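Local coordinates for protein putative glucoamylase (Bacteroides caccae ATCC 43185, PDB 4QT9) that probably hydrolyses glucosidic bonds as a putative glucoamylase with an alpha/alpha toroid fold, at residues V349-P352 with E353-L356; R97-S100 with F101-A105. All coordinates share one frame; numbering follows the deposited sequence.

In the fold
Both contacts are local, formed between neighbouring turns of one chain, and both are partly buried. They lie on opposite sides of the chain's centre, with about 22 Å between their nearest atoms, and share no secondary-structure element. Contact 1 starts helix 352-364: a loop residue and a proline lend their carbonyls to the first turn, and helices 284-301, 392-406 and 21-37 pack around it. Contact 2 lies on helix 88-104, whose apolar side meets helices 157-172 and 135-152 while its other side reaches solvent. Both rest on i to i+4 backbone bonds; contact 1 adds a buried serine hydroxyl with two carbonyls within reach, contact 2 a water bridge and a surface glutamate in a salt bridge.

Contact 1: residues V349-P352 with E353-L356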
ATOM      1  N   VAL A 349      -8.491   2.018  10.884  1.00 23.28           N
ATOM      2  CA  VAL A 349      -9.498   2.961  10.336  1.00 24.09           C
ATOM      3  C   VAL A 349     -10.903   2.292  10.225  1.00 28.84           C
ATOM      4  O   VAL A 349     -11.915   2.994  10.273  1.00 31.08           O
ATOM      5  CB  VAL A 349      -9.063   3.551   8.969  1.00 26.78           C
ATOM      6  CG1 VAL A 349      -7.797   4.392   9.113  1.00 25.50           C
ATOM      7  CG2 VAL A 349      -8.890   2.460   7.899  1.00 26.12           C
ATOM      8  N   TYR A 350     -10.949   0.950  10.088  1.00 24.29           N
ATOM      9  CA  TYR A 350     -12.183   0.155   9.962  1.00 25.07           C
ATOM     10  C   TYR A 350     -12.669  -0.439  11.283  1.00 31.20           C
ATOM     11  O   TYR A 350     -13.881  -0.423  11.540  1.00 31.81           O
ATOM     12  CB  TYR A 350     -11.980  -1.016   8.981  1.00 24.99           C
ATOM     13  CG  TYR A 350     -11.507  -0.586   7.621  1.00 24.84           C
ATOM     14  CD1 TYR A 350     -12.276   0.264   6.835  1.00 25.20           C
ATOM     15  CD2 TYR A 350     -10.292  -1.038   7.110  1.00 25.19           C
ATOM     16  CE1 TYR A 350     -11.829   0.697   5.590  1.00 25.82           C
ATOM     17  CE2 TYR A 350      -9.840  -0.623   5.857  1.00 25.34           C
ATOM     18  CZ  TYR A 350     -10.617   0.243   5.100  1.00 29.26           C
ATOM     19  OH  TYR A 350     -10.222   0.629   3.850  1.00 21.17           O
ATOM     20  N   THR A 351     -11.745  -1.049  12.057  1.00 27.14           N
ATOM     21  CA  THR A 351     -12.033  -1.720  13.337  1.00 28.58           C
ATOM     22  C   THR A 351     -11.118  -1.121  14.423  1.00 33.57           C
ATOM     23  O   THR A 351     -10.137  -1.761  14.821  1.00 33.61           O
ATOM     24  CB  THR A 351     -11.863  -3.246  13.175  1.00 31.32           C
ATOM     25  OG1 THR A 351     -10.532  -3.499  12.712  1.00 27.76           O
ATOM     26  CG2 THR A 351     -12.874  -3.849  12.195  1.00 27.83           C
ATOM     27  N   PRO A 352     -11.388   0.137  14.875  1.00 30.99           N
ATOM     28  CA  PRO A 352     -10.469   0.790  15.822  1.00 30.79           C
ATOM     29  C   PRO A 352     -10.184  -0.002  17.109  1.00 34.11           C
ATOM     30  O   PRO A 352      -9.017  -0.177  17.454  1.00 32.95           O
ATOM     31  CB  PRO A 352     -11.158   2.123  16.121  1.00 32.92           C
ATOM     32  CG  PRO A 352     -11.991   2.394  14.920  1.00 37.42           C
ATOM     33  CD  PRO A 352     -12.480   1.055  14.482  1.00 32.97           C
ATOM     34  N   GLU A 353     -11.230  -0.513  17.793  1.00 32.69           N
ATOM     35  CA  GLU A 353     -11.079  -1.247  19.056  1.00 32.43           C
ATOM     36  C   GLU A 353     -10.357  -2.580  18.863  1.00 32.60           C
ATOM     37  O   GLU A 353      -9.426  -2.863  19.616  1.00 32.30           O
ATOM     38  CB  GLU A 353     -12.429  -1.458  19.758  1.00 35.40           C
ATOM     39  CG  GLU A 353     -13.059  -0.187  20.322  1.00 55.38           C
ATOM     40  CD  GLU A 353     -12.223   0.655  21.275  1.00 96.11           C
ATOM     41  OE1 GLU A 353     -11.634   0.088  22.225  1.00103.68           O
ATOM     42  OE2 GLU A 353     -12.174   1.892  21.077  1.00 93.93           O
ATOM     43  N   TYR A 354     -10.745  -3.376  17.850  1.00 27.25           N
ATOM     44  CA  TYR A 354     -10.103  -4.666  17.612  1.00 26.30           C
ATOM     45  C   TYR A 354      -8.653  -4.483  17.190  1.00 29.62           C
ATOM     46  O   TYR A 354      -7.793  -5.238  17.631  1.00 28.65           O
ATOM     47  CB  TYR A 354     -10.853  -5.489  16.566  1.00 26.77           C
ATOM     48  CG  TYR A 354     -12.280  -5.857  16.932  1.00 28.87           C
ATOM     49  CD1 TYR A 354     -12.650  -6.078  18.255  1.00 31.91           C
ATOM     50  CD2 TYR A 354     -13.247  -6.030  15.949  1.00 28.56           C
ATOM     51  CE1 TYR A 354     -13.954  -6.438  18.590  1.00 34.59           C
ATOM     52  CE2 TYR A 354     -14.544  -6.406  16.266  1.00 30.43           C
ATOM     53  CZ  TYR A 354     -14.897  -6.607  17.585  1.00 41.03           C
ATOM     54  OH  TYR A 354     -16.183  -6.989  17.863  1.00 40.49           O
ATOM     55  N   SER A 355      -8.367  -3.459  16.371  1.00 25.75           N
ATOM     56  CA  SER A 355      -6.998  -3.217  15.935  1.00 24.25           C
ATOM     57  C   SER A 355      -6.132  -2.721  17.069  1.00 28.55           C
ATOM     58  O   SER A 355      -4.968  -3.104  17.130  1.00 29.69           O
ATOM     59  CB  SER A 355      -6.962  -2.221  14.783  1.00 24.42           C
ATOM     60  OG  SER A 355      -7.633  -2.759  13.656  1.00 25.17           O
ATOM     61  N   LEU A 356      -6.681  -1.873  17.965  1.00 24.74           N
ATOM     62  CA  LEU A 356      -5.913  -1.362  19.103  1.00 24.03           C
ATOM     63  C   LEU A 356      -5.648  -2.489  20.106  1.00 29.60           C
ATOM     64  O   LEU A 356      -4.631  -2.463  20.801  1.00 30.79           O
ATOM     65  CB  LEU A 356      -6.628  -0.178  19.758  1.00 24.94           C
ATOM     66  CG  LEU A 356      -6.369   1.179  19.108  1.00 29.51           C
ATOM     67  CD1 LEU A 356      -7.374   2.207  19.552  1.00 30.51           C
ATOM     68  CD2 LEU A 356      -4.972   1.678  19.419  1.00 34.24           C
TER
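The ring of Y354 meets the side chain of T351 obliquely, its CD2 coming to 4.2 Å from T351 CB; the same ring makes a cation-pi contact with R296 of helix 284-301. A second flat group, the ring of Y350, has V349 CG2 over the centre of one face, 3.7 Å above the plane, while its hydroxyl is hydrogen-bonded to A264 O. V349, Y350 and T351 form the loop that leads into helix 352-364 of the alpha/alpha toroid, and P352 and Y354 belong to the first turn of that helix. T351 holds the N-cap position, yet its side chain makes no capping bond; OG1 bonds weakly back to S347 O instead. P352 opens the first turn, where a residue without an N-H fits because amides there have no earlier helical carbonyl to reach.

The turn is closed by T351 O, which receives S355 N at 2.9 Å with an N-H...O angle of 158°. S355 OG also comes to 2.9 Å from T351 O, put there by a chi1 of -63° that sets it beside its own backbone N. The stronger partner of this hydroxyl is A344 O, but T351 O lies within reach of the same proton and the choice is not settled. One residue on, L356 N binds P352 O at 2.9 Å. The leucine side chain, which packs on D21 and M25 of helix 21-37, runs alongside that carbonyl, with L356 CG 3.4 Å from P352 O.

Contact 2: residues R97-S100 with F101-A105; sequences RIVS and FLEKA
F101, L102 and E103 bond back to R97, I98 and V99 in the i to i+4 ladder of an alpha-helix, here in the C-terminal part of helix 88-104. L102 N to I98 O measures 3.0 Å, and E103 N to V99 O 2.9 Å with a more bent N-H...O angle of 140°. The ladder then slackens: K104 N reaches S100 O only through a weak bond of 3.4 Å, and F101 O takes both K104 N and A105 N.

Apolar contact follows the same spacing. The I98 and L102 side chains run alongside each other in one direction, I98 CG2 at 3.9 Å from L102 CD1, and L102 goes on to pack against L141, L145 and L169 of neighbouring helices. The F101 ring, edge-to-face with W116, has A105 CB over one face, offset toward the rim.

Polar and charged groups occupy another side. The E103 chain, straight past its CG, crosses V99 at a slant, bringing OE2 to 3.7 Å from V99 CG1. Its OE1 forms a salt bridge with R165 of helix 157-172, which also bonds to S100 OG; that hydroxyl binds E96 O as well. A single water donates to S100 O at 3.0 Å and to E103 OE1 at 2.9 Å.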
ATOM      1  N   ARG A  97      15.390  15.136  -2.502  1.00 24.99           N
ATOM      2  CA  ARG A  97      16.243  13.995  -2.815  1.00 24.73           C
ATOM      3  C   ARG A  97      15.403  12.916  -3.543  1.00 26.45           C
ATOM      4  O   ARG A  97      15.840  12.427  -4.590  1.00 26.09           O
ATOM      5  CB  ARG A  97      16.875  13.430  -1.525  1.00 26.68           C
ATOM      6  CG  ARG A  97      17.745  12.193  -1.766  1.00 32.35           C
ATOM      7  CD  ARG A  97      18.460  11.689  -0.513  1.00 31.35           C
ATOM      8  NE  ARG A  97      19.461  12.646  -0.006  1.00 29.09           N
ATOM      9  CZ  ARG A  97      20.675  12.832  -0.517  1.00 51.97           C
ATOM     10  NH1 ARG A  97      21.067  12.142  -1.591  1.00 38.44           N
ATOM     11  NH2 ARG A  97      21.495  13.734   0.016  1.00 33.87           N
ATOM     12  N   ILE A  98      14.197  12.579  -3.010  1.00 19.96           N
ATOM     13  CA  ILE A  98      13.314  11.578  -3.614  1.00 19.98           C
ATOM     14  C   ILE A  98      12.887  12.000  -5.049  1.00 26.29           C
ATOM     15  O   ILE A  98      13.033  11.219  -5.991  1.00 27.29           O
ATOM     16  CB  ILE A  98      12.078  11.291  -2.723  1.00 22.35           C
ATOM     17  CG1 ILE A  98      12.493  10.585  -1.380  1.00 22.86           C
ATOM     18  CG2 ILE A  98      11.032  10.505  -3.522  1.00 22.57           C
ATOM     19  CD1 ILE A  98      11.371  10.595  -0.270  1.00 27.20           C
ATOM     20  N   VAL A  99      12.385  13.227  -5.211  1.00 23.65           N
ATOM     21  CA  VAL A  99      11.970  13.746  -6.520  1.00 23.02           C
ATOM     22  C   VAL A  99      13.164  13.727  -7.521  1.00 28.43           C
ATOM     23  O   VAL A  99      12.970  13.331  -8.668  1.00 30.90           O
ATOM     24  CB  VAL A  99      11.332  15.152  -6.397  1.00 26.73           C
ATOM     25  CG1 VAL A  99      10.994  15.725  -7.770  1.00 26.79           C
ATOM     26  CG2 VAL A  99      10.077  15.110  -5.515  1.00 25.58           C
ATOM     27  N   SER A 100      14.382  14.101  -7.085  1.00 24.04           N
ATOM     28  CA  SER A 100      15.562  14.105  -7.962  1.00 24.48           C
ATOM     29  C   SER A 100      15.856  12.686  -8.457  1.00 27.33           C
ATOM     30  O   SER A 100      16.190  12.513  -9.634  1.00 26.74           O
ATOM     31  CB  SER A 100      16.787  14.686  -7.255  1.00 28.63           C
ATOM     32  OG  SER A 100      16.544  16.020  -6.858  1.00 36.90           O
ATOM     33  N   PHE A 101      15.743  11.680  -7.563  1.00 24.28           N
ATOM     34  CA  PHE A 101      15.928  10.270  -7.939  1.00 24.04           C
ATOM     35  C   PHE A 101      14.865   9.837  -8.953  1.00 27.11           C
ATOM     36  O   PHE A 101      15.212   9.220  -9.955  1.00 27.39           O
ATOM     37  CB  PHE A 101      15.903   9.329  -6.710  1.00 25.26           C
ATOM     38  CG  PHE A 101      15.944   7.859  -7.079  1.00 26.47           C
ATOM     39  CD1 PHE A 101      17.158   7.207  -7.289  1.00 28.78           C
ATOM     40  CD2 PHE A 101      14.767   7.127  -7.232  1.00 27.43           C
ATOM     41  CE1 PHE A 101      17.191   5.848  -7.624  1.00 28.43           C
ATOM     42  CE2 PHE A 101      14.807   5.762  -7.544  1.00 28.77           C
ATOM     43  CZ  PHE A 101      16.016   5.136  -7.755  1.00 25.87           C
ATOM     44  N   LEU A 102      13.587  10.153  -8.702  1.00 22.99           N
ATOM     45  CA  LEU A 102      12.476   9.752  -9.587  1.00 23.22           C
ATOM     46  C   LEU A 102      12.549  10.414 -10.974  1.00 31.80           C
ATOM     47  O   LEU A 102      12.067   9.836 -11.964  1.00 31.41           O
ATOM     48  CB  LEU A 102      11.119  10.044  -8.939  1.00 21.83           C
ATOM     49  CG  LEU A 102      10.792   9.224  -7.670  1.00 24.92           C
ATOM     50  CD1 LEU A 102       9.535   9.728  -7.016  1.00 23.76           C
ATOM     51  CD2 LEU A 102      10.636   7.740  -7.990  1.00 25.11           C
ATOM     52  N   GLU A 103      13.166  11.617 -11.051  1.00 29.18           N
ATOM     53  CA  GLU A 103      13.314  12.337 -12.315  1.00 29.72           C
ATOM     54  C   GLU A 103      14.378  11.661 -13.183  1.00 34.84           C
ATOM     55  O   GLU A 103      14.325  11.776 -14.406  1.00 35.10           O
ATOM     56  CB  GLU A 103      13.693  13.812 -12.072  1.00 31.29           C
ATOM     57  CG  GLU A 103      12.607  14.658 -11.420  1.00 37.83           C
ATOM     58  CD  GLU A 103      13.019  16.070 -11.035  1.00 50.06           C
ATOM     59  OE1 GLU A 103      14.207  16.282 -10.692  1.00 31.80           O
ATOM     60  OE2 GLU A 103      12.138  16.961 -11.040  1.00 35.38           O
ATOM     61  N   LYS A 104      15.303  10.916 -12.545  1.00 30.64           N
ATOM     62  CA  LYS A 104      16.437  10.251 -13.192  1.00 31.21           C
ATOM     63  C   LYS A 104      16.282   8.734 -13.387  1.00 34.50           C
ATOM     64  O   LYS A 104      16.812   8.207 -14.368  1.00 34.45           O
ATOM     65  CB  LYS A 104      17.724  10.524 -12.376  1.00 32.80           C
ATOM     66  CG  LYS A 104      18.251  11.955 -12.597  1.00 51.90           C
ATOM     67  CD  LYS A 104      19.081  12.520 -11.429  1.00 66.93           C
ATOM     68  CE  LYS A 104      20.565  12.236 -11.529  1.00 79.16           C
ATOM     69  NZ  LYS A 104      21.355  13.075 -10.584  1.00 88.17           N
ATOM     70  N   ALA A 105      15.578   8.036 -12.466  1.00 30.06           N
ATOM     71  CA  ALA A 105      15.430   6.575 -12.467  1.00 28.55           C
ATOM     72  C   ALA A 105      14.703   6.087 -13.701  1.00 33.32           C
ATOM     73  O   ALA A 105      13.948   6.847 -14.286  1.00 32.82           O
ATOM     74  CB  ALA A 105      14.702   6.125 -11.221  1.00 28.01           C
TER
HETATM   75  O   HOH W   1      16.807  15.015 -11.103  1.00 35.09           O